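Local structure of putative eukaryotic translation initiation factor eIF-4E (Leishmania major, 5WB5) at residues 60-65 with 140-145; 50-55 with 77-82. The protein probably binds the 7-methylguanosine cap of mRNA, including the cap 4 form, and acts in translation initiation. One frame throughout, in Å; residues are numbered along the deposited sequence.

Interaction 1 joins two helices lying against the antiparallel sheet, and interaction 2 links two strands of that sheet across the strand between them, 22-32; their centres are about 9 Å apart. F79 connects them: L142 CD2 packs on F79 CD2 at 3.5 Å, and M61 CE approaches F79 CE1 at 3.8 Å. A further bridge runs from M65 CE to Y77 CE2 (3.8 Å), while M61 CB and M50 SD are 3.9 Å apart. The chain runs from strand 47-54 directly into helix 55-64 and then to strand 75-81, whereas segment 140-145 lies on helix 133-147, much later in the chain. A chain of another protein also reaches residues of both contacts, among them R63, Y64 and M50.

Interaction 1 (60-65 with 140-145); sequences VMLRYM and NVLMAT
L142 reaches from helix 133-147 toward L62 and M65. Its CB leaves the backbone in the direction of segment 60-65, and CG lies beside the backbone N, anti to the carbonyl carbon (chi1 -87°), from where the two methyls part. CD1 takes the helix side: it meets L62 CD2 at 4.0 Å and M65 CE, the end of the methionine chain, at 4.3 Å. CD2 turns to the sheet. The two leucine side chains run antiparallel past one another and touch through one methyl each, with 9.3 Å between L62 CA and L142 CA. This is the helical layer of the eIF4E fold, carried on one face of a curved antiparallel sheet; I167 on strand 164-171 also touches L142, and the total surface buried between the two segments is a modest 134 Å². R63 and Y64, near the end of one helix, and N140, on the other, hydrogen-bond to the chain of another protein. Within helix 133-147, V141 O takes T145 OG1 at 2.7 Å, besides the helical bond from T145 N.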
# COMPACT_ATOMS: atom_id res chain seq x y z
N VAL A 60 5.16 6.25 10.88
CA VAL A 60 6.62 6.23 10.79
C VAL A 60 7.05 5.62 9.46
O VAL A 60 7.91 6.16 8.74
CB VAL A 60 7.22 5.49 11.99
CG1 VAL A 60 8.72 5.34 11.83
CG2 VAL A 60 6.91 6.22 13.28
N MET A 61 6.46 4.46 9.13
CA MET A 61 6.67 3.87 7.81
C MET A 61 6.48 4.90 6.72
O MET A 61 7.35 5.09 5.86
CB MET A 61 5.71 2.69 7.63
CG MET A 61 5.83 1.96 6.30
SD MET A 61 4.40 0.91 5.98
CE MET A 61 3.19 2.13 5.50
N LEU A 62 5.34 5.60 6.74
CA LEU A 62 5.08 6.63 5.75
C LEU A 62 6.19 7.67 5.74
O LEU A 62 6.64 8.11 4.67
CB LEU A 62 3.74 7.31 6.02
CG LEU A 62 2.48 6.58 5.55
CD1 LEU A 62 1.25 7.35 6.00
CD2 LEU A 62 2.47 6.41 4.04
N ARG A 63 6.65 8.08 6.92
CA ARG A 63 7.73 9.05 7.01
C ARG A 63 8.93 8.59 6.20
O ARG A 63 9.51 9.36 5.42
CB ARG A 63 8.13 9.27 8.47
CG ARG A 63 9.21 10.32 8.68
CD ARG A 63 9.81 10.20 10.08
NE ARG A 63 8.78 10.32 11.11
CZ ARG A 63 8.86 9.77 12.31
NH1 ARG A 63 9.91 9.04 12.67
NH2 ARG A 63 7.86 9.93 13.18
N TYR A 64 9.32 7.33 6.36
CA TYR A 64 10.54 6.84 5.71
C TYR A 64 10.29 6.18 4.36
O TYR A 64 11.24 5.66 3.76
CB TYR A 64 11.28 5.88 6.65
CG TYR A 64 11.94 6.60 7.80
CD1 TYR A 64 13.03 7.44 7.60
CD2 TYR A 64 11.46 6.46 9.10
CE1 TYR A 64 13.63 8.11 8.65
CE2 TYR A 64 12.05 7.12 10.16
CZ TYR A 64 13.13 7.95 9.93
OH TYR A 64 13.72 8.61 10.98
N MET A 65 9.06 6.19 3.86
CA MET A 65 8.80 5.73 2.50
C MET A 65 9.17 6.81 1.50
O MET A 65 9.15 8.01 1.81
CB MET A 65 7.33 5.35 2.32
CG MET A 65 6.97 3.96 2.82
SD MET A 65 5.20 3.62 2.72
CE MET A 65 4.88 3.85 0.98
N ASN A 140 -4.03 8.21 1.02
CA ASN A 140 -5.43 8.01 1.40
C ASN A 140 -5.80 6.53 1.36
O ASN A 140 -6.47 6.03 2.27
CB ASN A 140 -6.34 8.82 0.48
CG ASN A 140 -6.29 10.31 0.77
OD1 ASN A 140 -5.87 10.74 1.84
ND2 ASN A 140 -6.72 11.11 -0.20
N VAL A 141 -5.37 5.82 0.32
CA VAL A 141 -5.71 4.40 0.21
C VAL A 141 -4.99 3.60 1.28
O VAL A 141 -5.55 2.65 1.84
CB VAL A 141 -5.39 3.88 -1.20
CG1 VAL A 141 -5.67 2.38 -1.30
CG2 VAL A 141 -6.21 4.64 -2.23
N LEU A 142 -3.75 3.96 1.60
CA LEU A 142 -3.05 3.27 2.68
C LEU A 142 -3.75 3.48 4.01
O LEU A 142 -3.92 2.53 4.80
CB LEU A 142 -1.60 3.74 2.75
CG LEU A 142 -0.62 3.01 1.84
CD1 LEU A 142 0.66 3.81 1.66
CD2 LEU A 142 -0.31 1.63 2.42
N MET A 143 -4.18 4.72 4.29
CA MET A 143 -4.88 5.01 5.54
C MET A 143 -6.21 4.28 5.60
O MET A 143 -6.61 3.80 6.66
CB MET A 143 -5.09 6.52 5.69
CG MET A 143 -3.83 7.31 5.99
SD MET A 143 -4.13 9.05 6.30
CE MET A 143 -4.84 9.56 4.74
N ALA A 144 -6.91 4.18 4.47
CA ALA A 144 -8.15 3.42 4.43
C ALA A 144 -7.89 1.94 4.66
O ALA A 144 -8.70 1.25 5.29
CB ALA A 144 -8.86 3.64 3.09
N THR A 145 -6.77 1.43 4.16
CA THR A 145 -6.43 0.03 4.39
C THR A 145 -6.21 -0.23 5.87
O THR A 145 -6.88 -1.08 6.47
CB THR A 145 -5.18 -0.34 3.59
OG1 THR A 145 -5.38 -0.02 2.21
CG2 THR A 145 -4.88 -1.83 3.72

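Interaction 2 (50-55 with 77-82); sequences MTVHSV and YHFFQE
Strand 47-54, an outermost strand of the eIF4E antiparallel sheet within this chain, meets strand 75-81 and E82 just after it across the intervening strand 22-32. The two segments therefore touch through side chains alone, on both faces of the sheet. Toward the helices, V52 CG2 comes to the edge of the F79 ring, near its plane, and lies 4.1 Å from F79 CZ; the valine branch lies roughly perpendicular to the phenylalanine side chain. F79 CG stands anti to the backbone N (chi1 -171°), which brings the ring up to W27 of the middle strand, the two planes about 5° apart. M61 of helix 55-64 touches both V52 and F79. That helix starts just after the strand, with S54 at its N-cap and S54 OG bonded to E57 N.

T51 and H53 point to the other face and meet the exposed E82, whose chain is extended and touches A26. T51 CG2 approaches E82 OE2 at 3.7 Å, methyl against carboxylate, while T51 OG1 is hydrogen-bonded to T28 OG1. The nearby carboxylate would probably favour a protonated H53, although the two are not in ionic contact: H53 NE2 stays 4.1 Å from E82 OE1, with the imidazole and carboxylate planes 65° apart.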
# COMPACT_ATOMS: atom_id res chain seq x y z
N MET A 50 9.07 -3.50 6.10
CA MET A 50 8.68 -3.19 7.46
C MET A 50 7.26 -3.68 7.72
O MET A 50 6.40 -3.64 6.83
CB MET A 50 8.77 -1.68 7.71
CG MET A 50 8.35 -1.24 9.10
SD MET A 50 8.46 0.55 9.27
CE MET A 50 7.71 0.77 10.89
N THR A 51 7.03 -4.14 8.95
CA THR A 51 5.71 -4.53 9.41
C THR A 51 5.20 -3.52 10.42
O THR A 51 5.95 -3.08 11.31
CB THR A 51 5.73 -5.93 10.03
OG1 THR A 51 6.20 -6.88 9.06
CG2 THR A 51 4.34 -6.35 10.49
N VAL A 52 3.93 -3.16 10.29
CA VAL A 52 3.29 -2.16 11.14
C VAL A 52 2.13 -2.83 11.87
O VAL A 52 1.35 -3.59 11.28
CB VAL A 52 2.79 -0.95 10.33
CG1 VAL A 52 3.96 -0.26 9.64
CG2 VAL A 52 1.75 -1.38 9.31
N HIS A 53 2.03 -2.54 13.17
CA HIS A 53 0.95 -3.04 14.01
C HIS A 53 0.12 -1.93 14.65
O HIS A 53 -0.90 -2.24 15.28
CB HIS A 53 1.51 -3.93 15.13
CG HIS A 53 2.55 -4.90 14.67
ND1 HIS A 53 3.84 -4.53 14.39
CD2 HIS A 53 2.48 -6.24 14.45
CE1 HIS A 53 4.53 -5.59 14.01
NE2 HIS A 53 3.73 -6.64 14.03
N SER A 54 0.51 -0.67 14.50
CA SER A 54 -0.19 0.45 15.12
C SER A 54 -0.21 1.64 14.17
O SER A 54 0.57 1.71 13.22
CB SER A 54 0.45 0.85 16.45
OG SER A 54 1.78 1.32 16.24
N VAL A 55 -1.11 2.58 14.45
CA VAL A 55 -1.21 3.80 13.64
C VAL A 55 0.11 4.55 13.66
O VAL A 55 0.55 5.11 12.64
CB VAL A 55 -2.37 4.68 14.15
CG1 VAL A 55 -2.53 5.91 13.27
CG2 VAL A 55 -3.67 3.89 14.19
N TYR A 77 5.37 -0.73 -4.84
CA TYR A 77 5.06 -0.89 -3.43
C TYR A 77 3.95 -1.92 -3.28
O TYR A 77 2.94 -1.86 -3.98
CB TYR A 77 4.58 0.43 -2.81
CG TYR A 77 5.64 1.46 -2.47
CD1 TYR A 77 6.81 1.09 -1.80
CD2 TYR A 77 5.47 2.79 -2.79
CE1 TYR A 77 7.77 2.03 -1.48
CE2 TYR A 77 6.43 3.74 -2.48
CZ TYR A 77 7.58 3.36 -1.82
OH TYR A 77 8.53 4.30 -1.51
N HIS A 78 4.15 -2.87 -2.37
CA HIS A 78 3.11 -3.81 -1.98
C HIS A 78 2.84 -3.60 -0.50
O HIS A 78 3.76 -3.31 0.27
CB HIS A 78 3.53 -5.27 -2.23
CG HIS A 78 4.14 -5.51 -3.57
ND1 HIS A 78 3.46 -6.12 -4.60
CD2 HIS A 78 5.37 -5.22 -4.06
CE1 HIS A 78 4.24 -6.19 -5.67
NE2 HIS A 78 5.41 -5.66 -5.36
N PHE A 79 1.58 -3.75 -0.10
CA PHE A 79 1.18 -3.53 1.29
C PHE A 79 0.09 -4.55 1.60
O PHE A 79 -1.05 -4.37 1.18
CB PHE A 79 0.70 -2.10 1.50
CG PHE A 79 0.47 -1.73 2.93
CD1 PHE A 79 1.54 -1.46 3.77
CD2 PHE A 79 -0.82 -1.63 3.44
CE1 PHE A 79 1.33 -1.11 5.09
CE2 PHE A 79 -1.03 -1.28 4.76
CZ PHE A 79 0.04 -1.02 5.58
N PHE A 80 0.46 -5.62 2.30
CA PHE A 80 -0.44 -6.77 2.45
C PHE A 80 -0.52 -7.19 3.91
O PHE A 80 0.42 -6.99 4.68
CB PHE A 80 0.03 -7.96 1.61
CG PHE A 80 -0.42 -7.90 0.18
CD1 PHE A 80 0.08 -6.93 -0.67
CD2 PHE A 80 -1.35 -8.80 -0.31
CE1 PHE A 80 -0.34 -6.86 -1.99
CE2 PHE A 80 -1.77 -8.74 -1.62
CZ PHE A 80 -1.26 -7.77 -2.47
N GLN A 81 -1.65 -7.79 4.28
CA GLN A 81 -1.81 -8.30 5.63
C GLN A 81 -0.63 -9.20 5.98
O GLN A 81 -0.09 -9.91 5.13
CB GLN A 81 -3.13 -9.06 5.79
CG GLN A 81 -3.25 -9.79 7.12
CD GLN A 81 -4.66 -10.30 7.37
OE1 GLN A 81 -5.58 -10.02 6.61
NE2 GLN A 81 -4.82 -11.05 8.46
N GLU A 82 -0.24 -9.18 7.25
CA GLU A 82 0.88 -10.01 7.69
C GLU A 82 0.56 -11.48 7.47
O GLU A 82 -0.57 -11.93 7.69
CB GLU A 82 1.19 -9.75 9.16
CG GLU A 82 2.52 -10.34 9.61
CD GLU A 82 2.88 -9.95 11.03
OE1 GLU A 82 1.97 -9.62 11.81
OE2 GLU A 82 4.09 -9.96 11.36